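Local coordinates for adapter protein MecA 2 (Bacillus subtilis, PDB 3JTN) that targets unfolded or aggregated proteins and ComK to the ClpC protease and takes part in Spx degradation, its C-terminal domain, described here, interacting with ClpC, at residues F10-I13 and I14-S17; L16-S19 and L20-I23; L76-D79 and G80-E84; Y31-G35 and Q36-S40; T66-R69 and L70-Y73. All coordinates share one frame; numbering follows the deposited sequence.

Contact 1: residues F10-I13 and I14-S17; sequences FEDI and IQLS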
loop_
_atom_site.group_PDB
_atom_site.type_symbol
_atom_site.label_atom_id
_atom_site.label_comp_id
_atom_site.label_asym_id
_atom_site.label_seq_id
_atom_site.Cartn_x
_atom_site.Cartn_y
_atom_site.Cartn_z
ATOM N N PHE A 10 10.022 3.924 1.148
ATOM C CA PHE A 10 9.589 2.535 1.183
ATOM C C PHE A 10 9.514 2.014 2.620
ATOM O O PHE A 10 8.783 1.070 2.914
ATOM C CB PHE A 10 10.511 1.642 0.347
ATOM C CG PHE A 10 10.045 0.216 0.269
ATOM C CD1 PHE A 10 9.114 -0.170 -0.679
ATOM C CD2 PHE A 10 10.502 -0.727 1.173
ATOM C CE1 PHE A 10 8.667 -1.471 -0.736
ATOM C CE2 PHE A 10 10.054 -2.035 1.118
ATOM C CZ PHE A 10 9.136 -2.404 0.165
ATOM N N GLU A 11 10.269 2.632 3.520
ATOM C CA GLU A 11 10.226 2.237 4.921
ATOM C C GLU A 11 8.856 2.489 5.552
ATOM O O GLU A 11 8.429 1.742 6.431
ATOM C CB GLU A 11 11.332 2.928 5.727
ATOM C CG GLU A 11 12.678 2.236 5.618
ATOM C CD GLU A 11 13.756 2.931 6.428
ATOM O OE1 GLU A 11 13.598 4.135 6.729
ATOM O OE2 GLU A 11 14.762 2.273 6.763
ATOM N N ASP A 12 8.168 3.540 5.118
ATOM C CA ASP A 12 6.835 3.810 5.646
ATOM C C ASP A 12 5.899 2.687 5.221
ATOM O O ASP A 12 4.920 2.389 5.902
ATOM C CB ASP A 12 6.320 5.171 5.169
ATOM C CG ASP A 12 7.074 6.342 5.802
ATOM O OD1 ASP A 12 7.212 6.359 7.049
ATOM O OD2 ASP A 12 7.522 7.247 5.059
ATOM N N ILE A 13 6.215 2.049 4.097
ATOM C CA ILE A 13 5.432 0.903 3.644
ATOM C C ILE A 13 5.821 -0.317 4.445
ATOM O O ILE A 13 4.980 -1.147 4.745
ATOM C CB ILE A 13 5.591 0.631 2.130
ATOM C CG1 ILE A 13 5.128 1.845 1.311
ATOM C CG2 ILE A 13 4.768 -0.592 1.704
ATOM C CD1 ILE A 13 5.073 1.575 -0.205
ATOM N N ILE A 14 7.091 -0.426 4.830
ATOM C CA ILE A 14 7.497 -1.580 5.627
ATOM C C ILE A 14 6.823 -1.506 6.982
ATOM O O ILE A 14 6.257 -2.483 7.472
ATOM C CB ILE A 14 9.019 -1.677 5.776
ATOM C CG1 ILE A 14 9.630 -2.238 4.492
ATOM C CG2 ILE A 14 9.381 -2.580 6.947
ATOM C CD1 ILE A 14 11.102 -1.975 4.356
ATOM N N GLN A 15 6.865 -0.322 7.569
ATOM C CA GLN A 15 6.252 -0.063 8.853
ATOM C C GLN A 15 4.732 -0.247 8.782
ATOM O O GLN A 15 4.130 -0.966 9.574
ATOM C CB GLN A 15 6.599 1.365 9.252
ATOM C CG GLN A 15 8.035 1.511 9.754
ATOM C CD GLN A 15 8.469 2.960 9.911
ATOM O OE1 GLN A 15 7.979 3.851 9.215
ATOM N NE2 GLN A 15 9.410 3.198 10.821
ATOM N N LEU A 16 4.110 0.419 7.823
ATOM C CA LEU A 16 2.703 0.195 7.542
ATOM C C LEU A 16 2.366 -1.286 7.519
ATOM O O LEU A 16 1.361 -1.718 8.079
ATOM C CB LEU A 16 2.360 0.812 6.190
ATOM C CG LEU A 16 1.043 0.377 5.566
ATOM C CD1 LEU A 16 -0.119 0.867 6.398
ATOM C CD2 LEU A 16 0.963 0.939 4.169
ATOM N N SER A 17 3.205 -2.067 6.856
ATOM C CA SER A 17 2.942 -3.492 6.677
ATOM C C SER A 17 2.668 -4.209 7.976
ATOM O O SER A 17 1.863 -5.139 8.026
ATOM C CB SER A 17 4.121 -4.160 5.989
ATOM O OG SER A 17 4.273 -3.609 4.703
#
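S17 turns its hydroxyl back along helix 10-22 onto the carbonyl of I13, one turn earlier. OG lies 2.6 Å from I13 O and donates to it. The same oxygen accepts the backbone bond from S17 N at 2.9 Å. The two donors reach I13 O from opposite faces of its carbonyl plane. The side-chain torsion makes this possible: OG stands beside the backbone N and opposite the carbonyl carbon (chi1 -63°). A buried hydroxyl thus finds its partner within its own helix. With an alanine here, I13 O would probably be left with the backbone N-H of that residue as its one donor from the next turn.

F10 and I14 supply the apolar contact. I14 CD1 comes to the edge of the F10 ring, near its plane, 3.4 Å from F10 CE2. I14 CG1 is just as close to that ring carbon, and the two side chains cross at about a right angle. F10 has CG beside its carbonyl carbon (chi1 -176°), and the far end of the ring comes nearer to I14 than CB does. D12 and Q15 lie side by side and point the same way. D12 OD1 and Q15 OE1 are 3.4 Å apart, but both are acceptors and make no bond.

The helix lies on the sheet through I13 and L16, which meet F7 of strand 3-7 and, in strand 36-41, Y37 and L39 respectively. F10, I13 and S17 touch I86 of helix 82-87, while Q15 and L16 reach Y59 of helix 49-59.

Contact 2: residues L16-S19 and L20-I23; sequences LSES and LQRI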
loop_
_atom_site.group_PDB
_atom_site.type_symbol
_atom_site.label_atom_id
_atom_site.label_comp_id
_atom_site.label_asym_id
_atom_site.label_seq_id
_atom_site.Cartn_x
_atom_site.Cartn_y
_atom_site.Cartn_z
ATOM N N LEU A 16 4.110 0.419 7.823
ATOM C CA LEU A 16 2.703 0.195 7.542
ATOM C C LEU A 16 2.366 -1.286 7.519
ATOM O O LEU A 16 1.361 -1.718 8.079
ATOM C CB LEU A 16 2.360 0.812 6.190
ATOM C CG LEU A 16 1.043 0.377 5.566
ATOM C CD1 LEU A 16 -0.119 0.867 6.398
ATOM C CD2 LEU A 16 0.963 0.939 4.169
ATOM N N SER A 17 3.205 -2.067 6.856
ATOM C CA SER A 17 2.942 -3.492 6.677
ATOM C C SER A 17 2.668 -4.209 7.976
ATOM O O SER A 17 1.863 -5.139 8.026
ATOM C CB SER A 17 4.121 -4.160 5.989
ATOM O OG SER A 17 4.273 -3.609 4.703
ATOM N N GLU A 18 3.347 -3.787 9.026
ATOM C CA GLU A 18 3.132 -4.385 10.339
ATOM C C GLU A 18 1.708 -4.133 10.799
ATOM O O GLU A 18 1.057 -5.012 11.364
ATOM C CB GLU A 18 4.124 -3.823 11.368
ATOM C CG GLU A 18 3.905 -4.350 12.783
ATOM C CD GLU A 18 3.670 -5.856 12.823
ATOM O OE1 GLU A 18 2.576 -6.282 13.263
ATOM O OE2 GLU A 18 4.575 -6.612 12.406
ATOM N N SER A 19 1.215 -2.930 10.545
ATOM C CA SER A 19 -0.123 -2.575 10.990
ATOM C C SER A 19 -1.132 -3.316 10.117
ATOM O O SER A 19 -2.073 -3.910 10.630
ATOM C CB SER A 19 -0.345 -1.067 10.914
ATOM O OG SER A 19 0.449 -0.400 11.871
ATOM N N LEU A 20 -0.913 -3.308 8.804
ATOM C CA LEU A 20 -1.830 -4.000 7.892
ATOM C C LEU A 20 -1.923 -5.497 8.204
ATOM O O LEU A 20 -3.013 -6.069 8.224
ATOM C CB LEU A 20 -1.437 -3.775 6.431
ATOM C CG LEU A 20 -1.449 -2.334 5.912
ATOM C CD1 LEU A 20 -1.347 -2.334 4.405
ATOM C CD2 LEU A 20 -2.696 -1.615 6.361
ATOM N N GLN A 21 -0.779 -6.130 8.435
ATOM C CA GLN A 21 -0.759 -7.524 8.865
ATOM C C GLN A 21 -1.489 -7.694 10.197
ATOM O O GLN A 21 -2.194 -8.677 10.409
ATOM C CB GLN A 21 0.676 -8.019 8.994
ATOM C CG GLN A 21 0.783 -9.420 9.554
ATOM C CD GLN A 21 2.223 -9.848 9.753
ATOM O OE1 GLN A 21 2.781 -10.574 8.931
ATOM N NE2 GLN A 21 2.837 -9.391 10.841
ATOM N N ARG A 22 -1.321 -6.730 11.095
ATOM C CA ARG A 22 -2.024 -6.766 12.365
ATOM C C ARG A 22 -3.533 -6.864 12.094
ATOM O O ARG A 22 -4.230 -7.651 12.732
ATOM C CB ARG A 22 -1.729 -5.501 13.183
ATOM C CG ARG A 22 -1.671 -5.727 14.682
ATOM C CD ARG A 22 -2.298 -4.572 15.464
ATOM N NE ARG A 22 -3.688 -4.908 15.715
ATOM C CZ ARG A 22 -4.742 -4.165 15.396
ATOM N NH1 ARG A 22 -4.606 -2.963 14.843
ATOM N NH2 ARG A 22 -5.949 -4.641 15.663
ATOM N N ILE A 23 -4.033 -6.064 11.152
ATOM C CA ILE A 23 -5.474 -6.018 10.917
ATOM C C ILE A 23 -5.938 -6.970 9.813
ATOM O O ILE A 23 -6.977 -6.756 9.176
ATOM C CB ILE A 23 -5.991 -4.583 10.698
ATOM C CG1 ILE A 23 -5.582 -4.055 9.335
ATOM C CG2 ILE A 23 -5.471 -3.656 11.823
ATOM C CD1 ILE A 23 -5.979 -2.602 9.100
#
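L16 and L20 pack against each other one turn apart in the last turns of alpha helix 10-22, which covers one face of the antiparallel sheet in this MecA domain. The L20 side chain can be traced outward. Its CB is 3.8 Å from L16 O, the carbonyl that accepts the L20 N-H. That backbone bond is 2.9 Å from L20 N to L16 O. CG stands beside the backbone N (chi1 -61°), which turns it back to L16. It comes 3.5 Å from L16 CD1. The two methyls then take different partners. L20 CD2 stays with L16 CD1, at 3.6 Å. L20 CD1 passes L16 CG at 3.8 Å and goes on to V83 and L39.

The exposed side of the helix is polar. E18 bends at its second torsion, and its OE2 takes a weak bond from Q87. E18 and R22 carry opposite charges, but E18 OE1 and R22 NE are 6.9 Å apart, too far for a salt bridge. S19 OG is hydrogen-bonded to the hydroxyl of Y59, which ties this helix to helix 49-59.

I23 is the first residue to leave helical geometry, and its O accepts a bond from H47. Its N still closes the last turn, 3.0 Å from S19 O.

Contact 3: residues L76-D79 and G80-E84; sequences LIMD and GNAVE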
loop_
_atom_site.group_PDB
_atom_site.type_symbol
_atom_site.label_atom_id
_atom_site.label_comp_id
_atom_site.label_asym_id
_atom_site.label_seq_id
_atom_site.Cartn_x
_atom_site.Cartn_y
_atom_site.Cartn_z
ATOM N N LEU A 76 5.953 -2.076 -11.060
ATOM C CA LEU A 76 5.283 -3.019 -10.176
ATOM C C LEU A 76 6.315 -3.695 -9.285
ATOM O O LEU A 76 7.149 -4.472 -9.744
ATOM C CB LEU A 76 4.498 -4.060 -10.985
ATOM C CG LEU A 76 3.727 -5.149 -10.238
ATOM C CD1 LEU A 76 2.599 -4.549 -9.404
ATOM C CD2 LEU A 76 3.169 -6.169 -11.238
ATOM N N ILE A 77 6.265 -3.385 -8.001
ATOM C CA ILE A 77 7.241 -3.934 -7.084
ATOM C C ILE A 77 6.663 -5.192 -6.462
ATOM O O ILE A 77 7.332 -6.223 -6.370
ATOM C CB ILE A 77 7.612 -2.923 -5.983
ATOM C CG1 ILE A 77 7.888 -1.555 -6.599
ATOM C CG2 ILE A 77 8.828 -3.404 -5.217
ATOM C CD1 ILE A 77 9.040 -1.578 -7.569
ATOM N N MET A 78 5.413 -5.097 -6.027
ATOM C CA MET A 78 4.770 -6.220 -5.379
ATOM C C MET A 78 3.311 -6.249 -5.762
ATOM O O MET A 78 2.576 -5.300 -5.500
ATOM C CB MET A 78 4.911 -6.113 -3.863
ATOM C CG MET A 78 6.339 -5.972 -3.399
ATOM S SD MET A 78 6.456 -5.650 -1.630
ATOM C CE MET A 78 7.502 -4.216 -1.688
ATOM N N ASP A 79 2.893 -7.340 -6.393
ATOM C CA ASP A 79 1.510 -7.470 -6.820
ATOM C C ASP A 79 0.721 -8.347 -5.866
ATOM O O ASP A 79 0.932 -9.561 -5.818
ATOM C CB ASP A 79 1.430 -8.056 -8.233
ATOM C CG ASP A 79 -0.008 -8.249 -8.706
ATOM O OD1 ASP A 79 -0.759 -7.246 -8.761
ATOM O OD2 ASP A 79 -0.383 -9.400 -9.025
ATOM N N GLY A 80 -0.179 -7.721 -5.108
ATOM C CA GLY A 80 -1.178 -8.437 -4.336
ATOM C C GLY A 80 -0.666 -9.136 -3.095
ATOM O O GLY A 80 -1.452 -9.700 -2.337
ATOM N N ASN A 81 0.643 -9.114 -2.882
ATOM C CA ASN A 81 1.213 -9.722 -1.682
ATOM C C ASN A 81 2.234 -8.820 -1.005
ATOM O O ASN A 81 3.118 -9.291 -0.298
ATOM C CB ASN A 81 1.839 -11.079 -2.003
ATOM C CG ASN A 81 2.870 -10.995 -3.106
ATOM O OD1 ASN A 81 3.243 -9.901 -3.540
ATOM N ND2 ASN A 81 3.342 -12.150 -3.567
ATOM N N ALA A 82 2.101 -7.516 -1.227
ATOM C CA ALA A 82 2.987 -6.524 -0.616
ATOM C C ALA A 82 3.233 -6.751 0.874
ATOM O O ALA A 82 4.385 -6.861 1.317
ATOM C CB ALA A 82 2.433 -5.139 -0.833
ATOM N N VAL A 83 2.156 -6.795 1.654
ATOM C CA VAL A 83 2.299 -6.855 3.104
ATOM C C VAL A 83 2.933 -8.161 3.532
ATOM O O VAL A 83 3.748 -8.190 4.446
ATOM C CB VAL A 83 0.965 -6.715 3.833
ATOM C CG1 VAL A 83 1.152 -7.059 5.296
ATOM C CG2 VAL A 83 0.405 -5.306 3.672
ATOM N N GLU A 84 2.567 -9.251 2.870
ATOM C CA GLU A 84 3.056 -10.537 3.306
ATOM C C GLU A 84 4.496 -10.728 2.857
ATOM O O GLU A 84 5.280 -11.358 3.552
ATOM C CB GLU A 84 2.176 -11.672 2.799
ATOM C CG GLU A 84 2.652 -12.323 1.540
ATOM C CD GLU A 84 2.545 -13.826 1.623
ATOM O OE1 GLU A 84 3.472 -14.454 2.181
ATOM O OE2 GLU A 84 1.536 -14.378 1.138
#
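M78 packs along A82, four residues on, where the chain passes from a strand into the last helix. M78 SD is 3.7 Å from A82 CA. M78 CB lies 4.0 Å from A82 CB, so both the root and the sulfur of the methionine line the alanine. M78 CG stands beside its backbone N (chi1 -55°). The chain then bends at its third torsion, and its end meets F10.

A short turn, D79 to N81, joins the two residues. G80 has a positive phi of 74°, and a CB there would lie 2.8 Å from D79 O, which is a clash. G80 N donates to T29 OG1, so the turn is pinned to strand 29-33. N81 sits at the N-cap position, and its O accepts from T85 OG1.

Further out, I77 and M78 both face V30, a classic beta bulge at the corner of strand 75-78. Both residues share backbone bonds with V30. A82 and V83 are bonded through their backbones to G28 and G27. M78 also touches T85 and I86 of helix 82-87. The contact therefore joins an outer strand of the sheet to helix 82-87, with V83 leaning on L20 and Q21 of helix 10-22.

Contact 4: residues Y31-G35 and Q36-S40; sequences YHYDG and QYFLS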
loop_
_atom_site.group_PDB
_atom_site.type_symbol
_atom_site.label_atom_id
_atom_site.label_comp_id
_atom_site.label_asym_id
_atom_site.label_seq_id
_atom_site.Cartn_x
_atom_site.Cartn_y
_atom_site.Cartn_z
ATOM N N TYR A 31 3.591 -0.015 -5.982
ATOM C CA TYR A 31 4.136 0.516 -7.221
ATOM C C TYR A 31 5.240 1.514 -6.926
ATOM O O TYR A 31 5.227 2.158 -5.888
ATOM C CB TYR A 31 3.053 1.238 -8.018
ATOM C CG TYR A 31 1.931 0.355 -8.490
ATOM C CD1 TYR A 31 2.059 -0.406 -9.644
ATOM C CD2 TYR A 31 0.737 0.292 -7.789
ATOM C CE1 TYR A 31 1.020 -1.220 -10.088
ATOM C CE2 TYR A 31 -0.307 -0.512 -8.223
ATOM C CZ TYR A 31 -0.160 -1.267 -9.372
ATOM O OH TYR A 31 -1.201 -2.069 -9.800
ATOM N N HIS A 32 6.191 1.644 -7.848
ATOM C CA HIS A 32 7.146 2.742 -7.793
ATOM C C HIS A 32 6.914 3.612 -9.008
ATOM O O HIS A 32 6.973 3.144 -10.138
ATOM C CB HIS A 32 8.596 2.252 -7.766
ATOM C CG HIS A 32 9.596 3.363 -7.690
ATOM N ND1 HIS A 32 9.865 4.043 -6.521
ATOM C CD2 HIS A 32 10.383 3.923 -8.638
ATOM C CE1 HIS A 32 10.780 4.968 -6.751
ATOM N NE2 HIS A 32 11.111 4.916 -8.029
ATOM N N TYR A 33 6.641 4.881 -8.773
ATOM C CA TYR A 33 6.337 5.786 -9.859
ATOM C C TYR A 33 6.820 7.181 -9.499
ATOM O O TYR A 33 6.576 7.659 -8.393
ATOM C CB TYR A 33 4.829 5.773 -10.147
ATOM C CG TYR A 33 4.391 6.809 -11.151
ATOM C CD1 TYR A 33 4.590 6.616 -12.515
ATOM C CD2 TYR A 33 3.784 7.988 -10.738
ATOM C CE1 TYR A 33 4.196 7.564 -13.432
ATOM C CE2 TYR A 33 3.385 8.947 -11.653
ATOM C CZ TYR A 33 3.593 8.728 -12.996
ATOM O OH TYR A 33 3.195 9.680 -13.906
ATOM N N ASP A 34 7.527 7.823 -10.424
ATOM C CA ASP A 34 7.979 9.191 -10.208
ATOM C C ASP A 34 8.788 9.319 -8.910
ATOM O O ASP A 34 8.608 10.269 -8.147
ATOM C CB ASP A 34 6.773 10.138 -10.176
ATOM C CG ASP A 34 7.121 11.551 -10.607
ATOM O OD1 ASP A 34 7.818 11.712 -11.635
ATOM O OD2 ASP A 34 6.679 12.501 -9.920
ATOM N N GLY A 35 9.671 8.358 -8.656
ATOM C CA GLY A 35 10.515 8.408 -7.473
ATOM C C GLY A 35 9.788 8.247 -6.146
ATOM O O GLY A 35 10.330 8.566 -5.083
ATOM N N GLN A 36 8.554 7.756 -6.194
ATOM C CA GLN A 36 7.838 7.447 -4.963
ATOM C C GLN A 36 7.221 6.070 -5.012
ATOM O O GLN A 36 6.967 5.528 -6.082
ATOM C CB GLN A 36 6.762 8.496 -4.655
ATOM C CG GLN A 36 7.247 9.621 -3.760
ATOM C CD GLN A 36 6.108 10.381 -3.115
ATOM O OE1 GLN A 36 4.944 10.003 -3.241
ATOM N NE2 GLN A 36 6.440 11.456 -2.404
ATOM N N TYR A 37 6.984 5.514 -3.835
ATOM C CA TYR A 37 6.298 4.244 -3.693
ATOM C C TYR A 37 4.818 4.463 -3.436
ATOM O O TYR A 37 4.422 5.362 -2.699
ATOM C CB TYR A 37 6.905 3.452 -2.535
ATOM C CG TYR A 37 8.256 2.925 -2.875
ATOM C CD1 TYR A 37 8.388 1.763 -3.627
ATOM C CD2 TYR A 37 9.399 3.611 -2.503
ATOM C CE1 TYR A 37 9.605 1.280 -3.966
ATOM C CE2 TYR A 37 10.642 3.138 -2.842
ATOM C CZ TYR A 37 10.735 1.971 -3.573
ATOM O OH TYR A 37 11.951 1.480 -3.914
ATOM N N PHE A 38 3.997 3.619 -4.031
ATOM C CA PHE A 38 2.569 3.697 -3.818
ATOM C C PHE A 38 2.073 2.337 -3.412
ATOM O O PHE A 38 2.560 1.313 -3.890
ATOM C CB PHE A 38 1.854 4.151 -5.101
ATOM C CG PHE A 38 2.285 5.504 -5.576
ATOM C CD1 PHE A 38 1.495 6.619 -5.348
ATOM C CD2 PHE A 38 3.482 5.665 -6.244
ATOM C CE1 PHE A 38 1.887 7.865 -5.786
ATOM C CE2 PHE A 38 3.882 6.910 -6.686
ATOM C CZ PHE A 38 3.089 8.014 -6.454
ATOM N N LEU A 39 1.098 2.328 -2.525
ATOM C CA LEU A 39 0.444 1.093 -2.172
ATOM C C LEU A 39 -0.993 1.183 -2.609
ATOM O O LEU A 39 -1.662 2.201 -2.417
ATOM C CB LEU A 39 0.519 0.841 -0.674
ATOM C CG LEU A 39 -0.139 -0.439 -0.164
ATOM C CD1 LEU A 39 0.715 -1.654 -0.427
ATOM C CD2 LEU A 39 -0.379 -0.298 1.317
ATOM N N SER A 40 -1.461 0.107 -3.213
ATOM C CA SER A 40 -2.844 0.010 -3.618
ATOM C C SER A 40 -3.374 -1.164 -2.855
ATOM O O SER A 40 -2.711 -2.199 -2.781
ATOM C CB SER A 40 -2.941 -0.272 -5.115
ATOM O OG SER A 40 -4.225 -0.781 -5.436
#
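Y31 and F38 pair through two backbone hydrogen bonds, Y31 N to F38 O and F38 N to Y31 O, both 2.7 Å, in an antiparallel hairpin closed by a type I' turn from Y33 to Q36. Y33 and Q36 form the next hydrogen-bonded pair. H32 and Y37 form the non-hydrogen-bonded pair between them, and their side chains share one face. There the imidazole sets its edge to the face of the Y37 ring, a T-shaped pair with centroids 4.7 Å apart and planes at 56°. H32 ND1 stands 3.6 Å above the plane of the Y37 ring, over its centre.

On the other face are Y31, Y33 and F38. The F38 ring turns its edge to two carbonyls: Y31 O and Y33 O lie in its plane, and F38 CE2 is 3.3 Å from Y33 O. Y33 CB is 3.8 Å from F38 CE2.

A serine in place of Y37 would probably leave the H32 imidazole free to turn and open a gap beside F10 and I13. The electron-rich face of the phenol should suit a positively polarised edge of H32, and it probably eases protonation of that ring.

Contact 5: residues T66-R69 and L70-Y73; sequences TIYR and LQEY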
loop_
_atom_site.group_PDB
_atom_site.type_symbol
_atom_site.label_atom_id
_atom_site.label_comp_id
_atom_site.label_asym_id
_atom_site.label_seq_id
_atom_site.Cartn_x
_atom_site.Cartn_y
_atom_site.Cartn_z
ATOM N N THR A 66 -4.121 7.521 -10.558
ATOM C CA THR A 66 -5.016 6.415 -10.835
ATOM C C THR A 66 -4.198 5.135 -10.765
ATOM O O THR A 66 -2.962 5.174 -10.852
ATOM C CB THR A 66 -5.671 6.567 -12.209
ATOM O OG1 THR A 66 -4.666 6.511 -13.233
ATOM C CG2 THR A 66 -6.380 7.900 -12.288
ATOM N N ILE A 67 -4.867 4.000 -10.577
ATOM C CA ILE A 67 -4.170 2.715 -10.626
ATOM C C ILE A 67 -3.746 2.480 -12.067
ATOM O O ILE A 67 -2.775 1.770 -12.330
ATOM C CB ILE A 67 -5.059 1.544 -10.165
ATOM C CG1 ILE A 67 -4.228 0.268 -9.997
ATOM C CG2 ILE A 67 -6.195 1.307 -11.155
ATOM C CD1 ILE A 67 -3.454 0.202 -8.695
ATOM N N TYR A 68 -4.490 3.083 -12.993
ATOM C CA TYR A 68 -4.139 3.045 -14.413
ATOM C C TYR A 68 -2.784 3.708 -14.637
ATOM O O TYR A 68 -1.885 3.123 -15.241
ATOM C CB TYR A 68 -5.202 3.727 -15.280
ATOM C CG TYR A 68 -4.788 3.789 -16.735
ATOM C CD1 TYR A 68 -4.990 2.707 -17.575
ATOM C CD2 TYR A 68 -4.146 4.908 -17.247
ATOM C CE1 TYR A 68 -4.587 2.741 -18.900
ATOM C CE2 TYR A 68 -3.742 4.958 -18.566
ATOM C CZ TYR A 68 -3.962 3.870 -19.391
ATOM O OH TYR A 68 -3.561 3.906 -20.708
ATOM N N ARG A 69 -2.641 4.934 -14.149
ATOM C CA ARG A 69 -1.375 5.645 -14.257
ATOM C C ARG A 69 -0.251 4.815 -13.655
ATOM O O ARG A 69 0.861 4.761 -14.193
ATOM C CB ARG A 69 -1.451 6.989 -13.541
ATOM C CG ARG A 69 -0.307 7.931 -13.897
ATOM C CD ARG A 69 -0.469 8.463 -15.315
ATOM N NE ARG A 69 0.478 9.533 -15.626
ATOM C CZ ARG A 69 1.537 9.393 -16.420
ATOM N NH1 ARG A 69 1.793 8.224 -16.992
ATOM N NH2 ARG A 69 2.341 10.424 -16.646
ATOM N N LEU A 70 -0.549 4.171 -12.533
ATOM C CA LEU A 70 0.437 3.360 -11.830
ATOM C C LEU A 70 0.750 2.035 -12.533
ATOM O O LEU A 70 1.881 1.566 -12.499
ATOM C CB LEU A 70 -0.007 3.097 -10.381
ATOM C CG LEU A 70 0.159 4.253 -9.382
ATOM C CD1 LEU A 70 -0.232 3.836 -7.963
ATOM C CD2 LEU A 70 1.578 4.790 -9.397
ATOM N N GLN A 71 -0.244 1.429 -13.166
ATOM C CA GLN A 71 -0.029 0.115 -13.760
ATOM C C GLN A 71 0.535 0.167 -15.180
ATOM O O GLN A 71 1.236 -0.749 -15.609
ATOM C CB GLN A 71 -1.321 -0.692 -13.746
ATOM C CG GLN A 71 -2.258 -0.337 -14.871
ATOM C CD GLN A 71 -3.691 -0.642 -14.521
ATOM O OE1 GLN A 71 -4.595 -0.456 -15.338
ATOM N NE2 GLN A 71 -3.912 -1.109 -13.293
ATOM N N GLU A 72 0.235 1.225 -15.916
ATOM C CA GLU A 72 0.737 1.316 -17.278
ATOM C C GLU A 72 2.037 2.109 -17.328
ATOM O O GLU A 72 2.828 1.958 -18.256
ATOM C CB GLU A 72 -0.312 1.919 -18.216
ATOM C CG GLU A 72 0.196 2.189 -19.637
ATOM C CD GLU A 72 0.517 0.919 -20.418
ATOM O OE1 GLU A 72 1.633 0.815 -20.986
ATOM O OE2 GLU A 72 -0.353 0.024 -20.467
ATOM N N TYR A 73 2.270 2.937 -16.316
ATOM C CA TYR A 73 3.429 3.823 -16.330
ATOM C C TYR A 73 4.342 3.708 -15.095
ATOM O O TYR A 73 5.456 4.228 -15.093
ATOM C CB TYR A 73 2.980 5.271 -16.544
ATOM C CG TYR A 73 2.088 5.450 -17.754
ATOM C CD1 TYR A 73 2.624 5.742 -19.000
ATOM C CD2 TYR A 73 0.707 5.322 -17.653
ATOM C CE1 TYR A 73 1.811 5.906 -20.113
ATOM C CE2 TYR A 73 -0.113 5.485 -18.757
ATOM C CZ TYR A 73 0.444 5.777 -19.984
ATOM O OH TYR A 73 -0.366 5.937 -21.087
HETATM O O HOH W 1 -3.457 6.157 -21.865
#
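Y68 O takes two backbone N-H groups from the next turn. E72 N is 2.9 Å from Y68 O and lies nearly in line with the carbonyl bond. Q71 N is 3.1 Å from Y68 O and makes only a weak bond, since its main acceptor is I67 O at 2.7 Å.

Q71 folds its side chain back over that turn. Its CG sits between the backbone N and the carbonyl carbon (chi1 81°), a tight place, and the chain then runs out extended. The amide ends between I67 and Y68, with NE2 against I67 CG1 and OE1 near Y68 CD1.

The helix 67-73 has only two turns and starts with an N-cap. T66 OG1 accepts from R69 N at 2.7 Å. L70 and I67 turn to the sheet: both touch Y31 and I4, and L70 also meets Y33 and F38.

R69 bends at its second torsion and brings its guanidinium over one face of the Y73 ring. This is a cation-pi contact, with R69 CZ 4.5 Å from the Y73 ring centroid and 23° off the normal. The group comes edge-on, its plane 82° from the ring. The closest approach in the model, at NH1, is too short to be trusted. E72 CG lies over the opposite face of Y73, and E72 CB lies over a face of Y68. The rings of Y68 and Y73 meet obliquely, with Y68 CE2 3.7 Å from Y73 CE2. A water bridges their hydroxyls, 2.5 Å from Y68 OH and 3.2 Å from Y73 OH.

How the contacts relate
Along the chain the order is contact 1, 2, 4, 5 and 3. Contacts 1 and 2 share L16 and S17 on helix 10-22, their centres about 9 Å apart. Contact 4 is the hairpin at the middle of the sheet. Its Y37 and L39 face helix 10-22, and its Y31, Y33 and F38 face helix 67-73 of contact 5. The sheet therefore separates contacts 1 and 5, whose nearest atoms are about 10 Å apart. Contact 3 comes next along the chain after contact 5; it adds an edge strand beside 29-33 and returns the chain to helix 10-22 through M78 and V83. Together they build one compact domain with helices on both faces of the sheet.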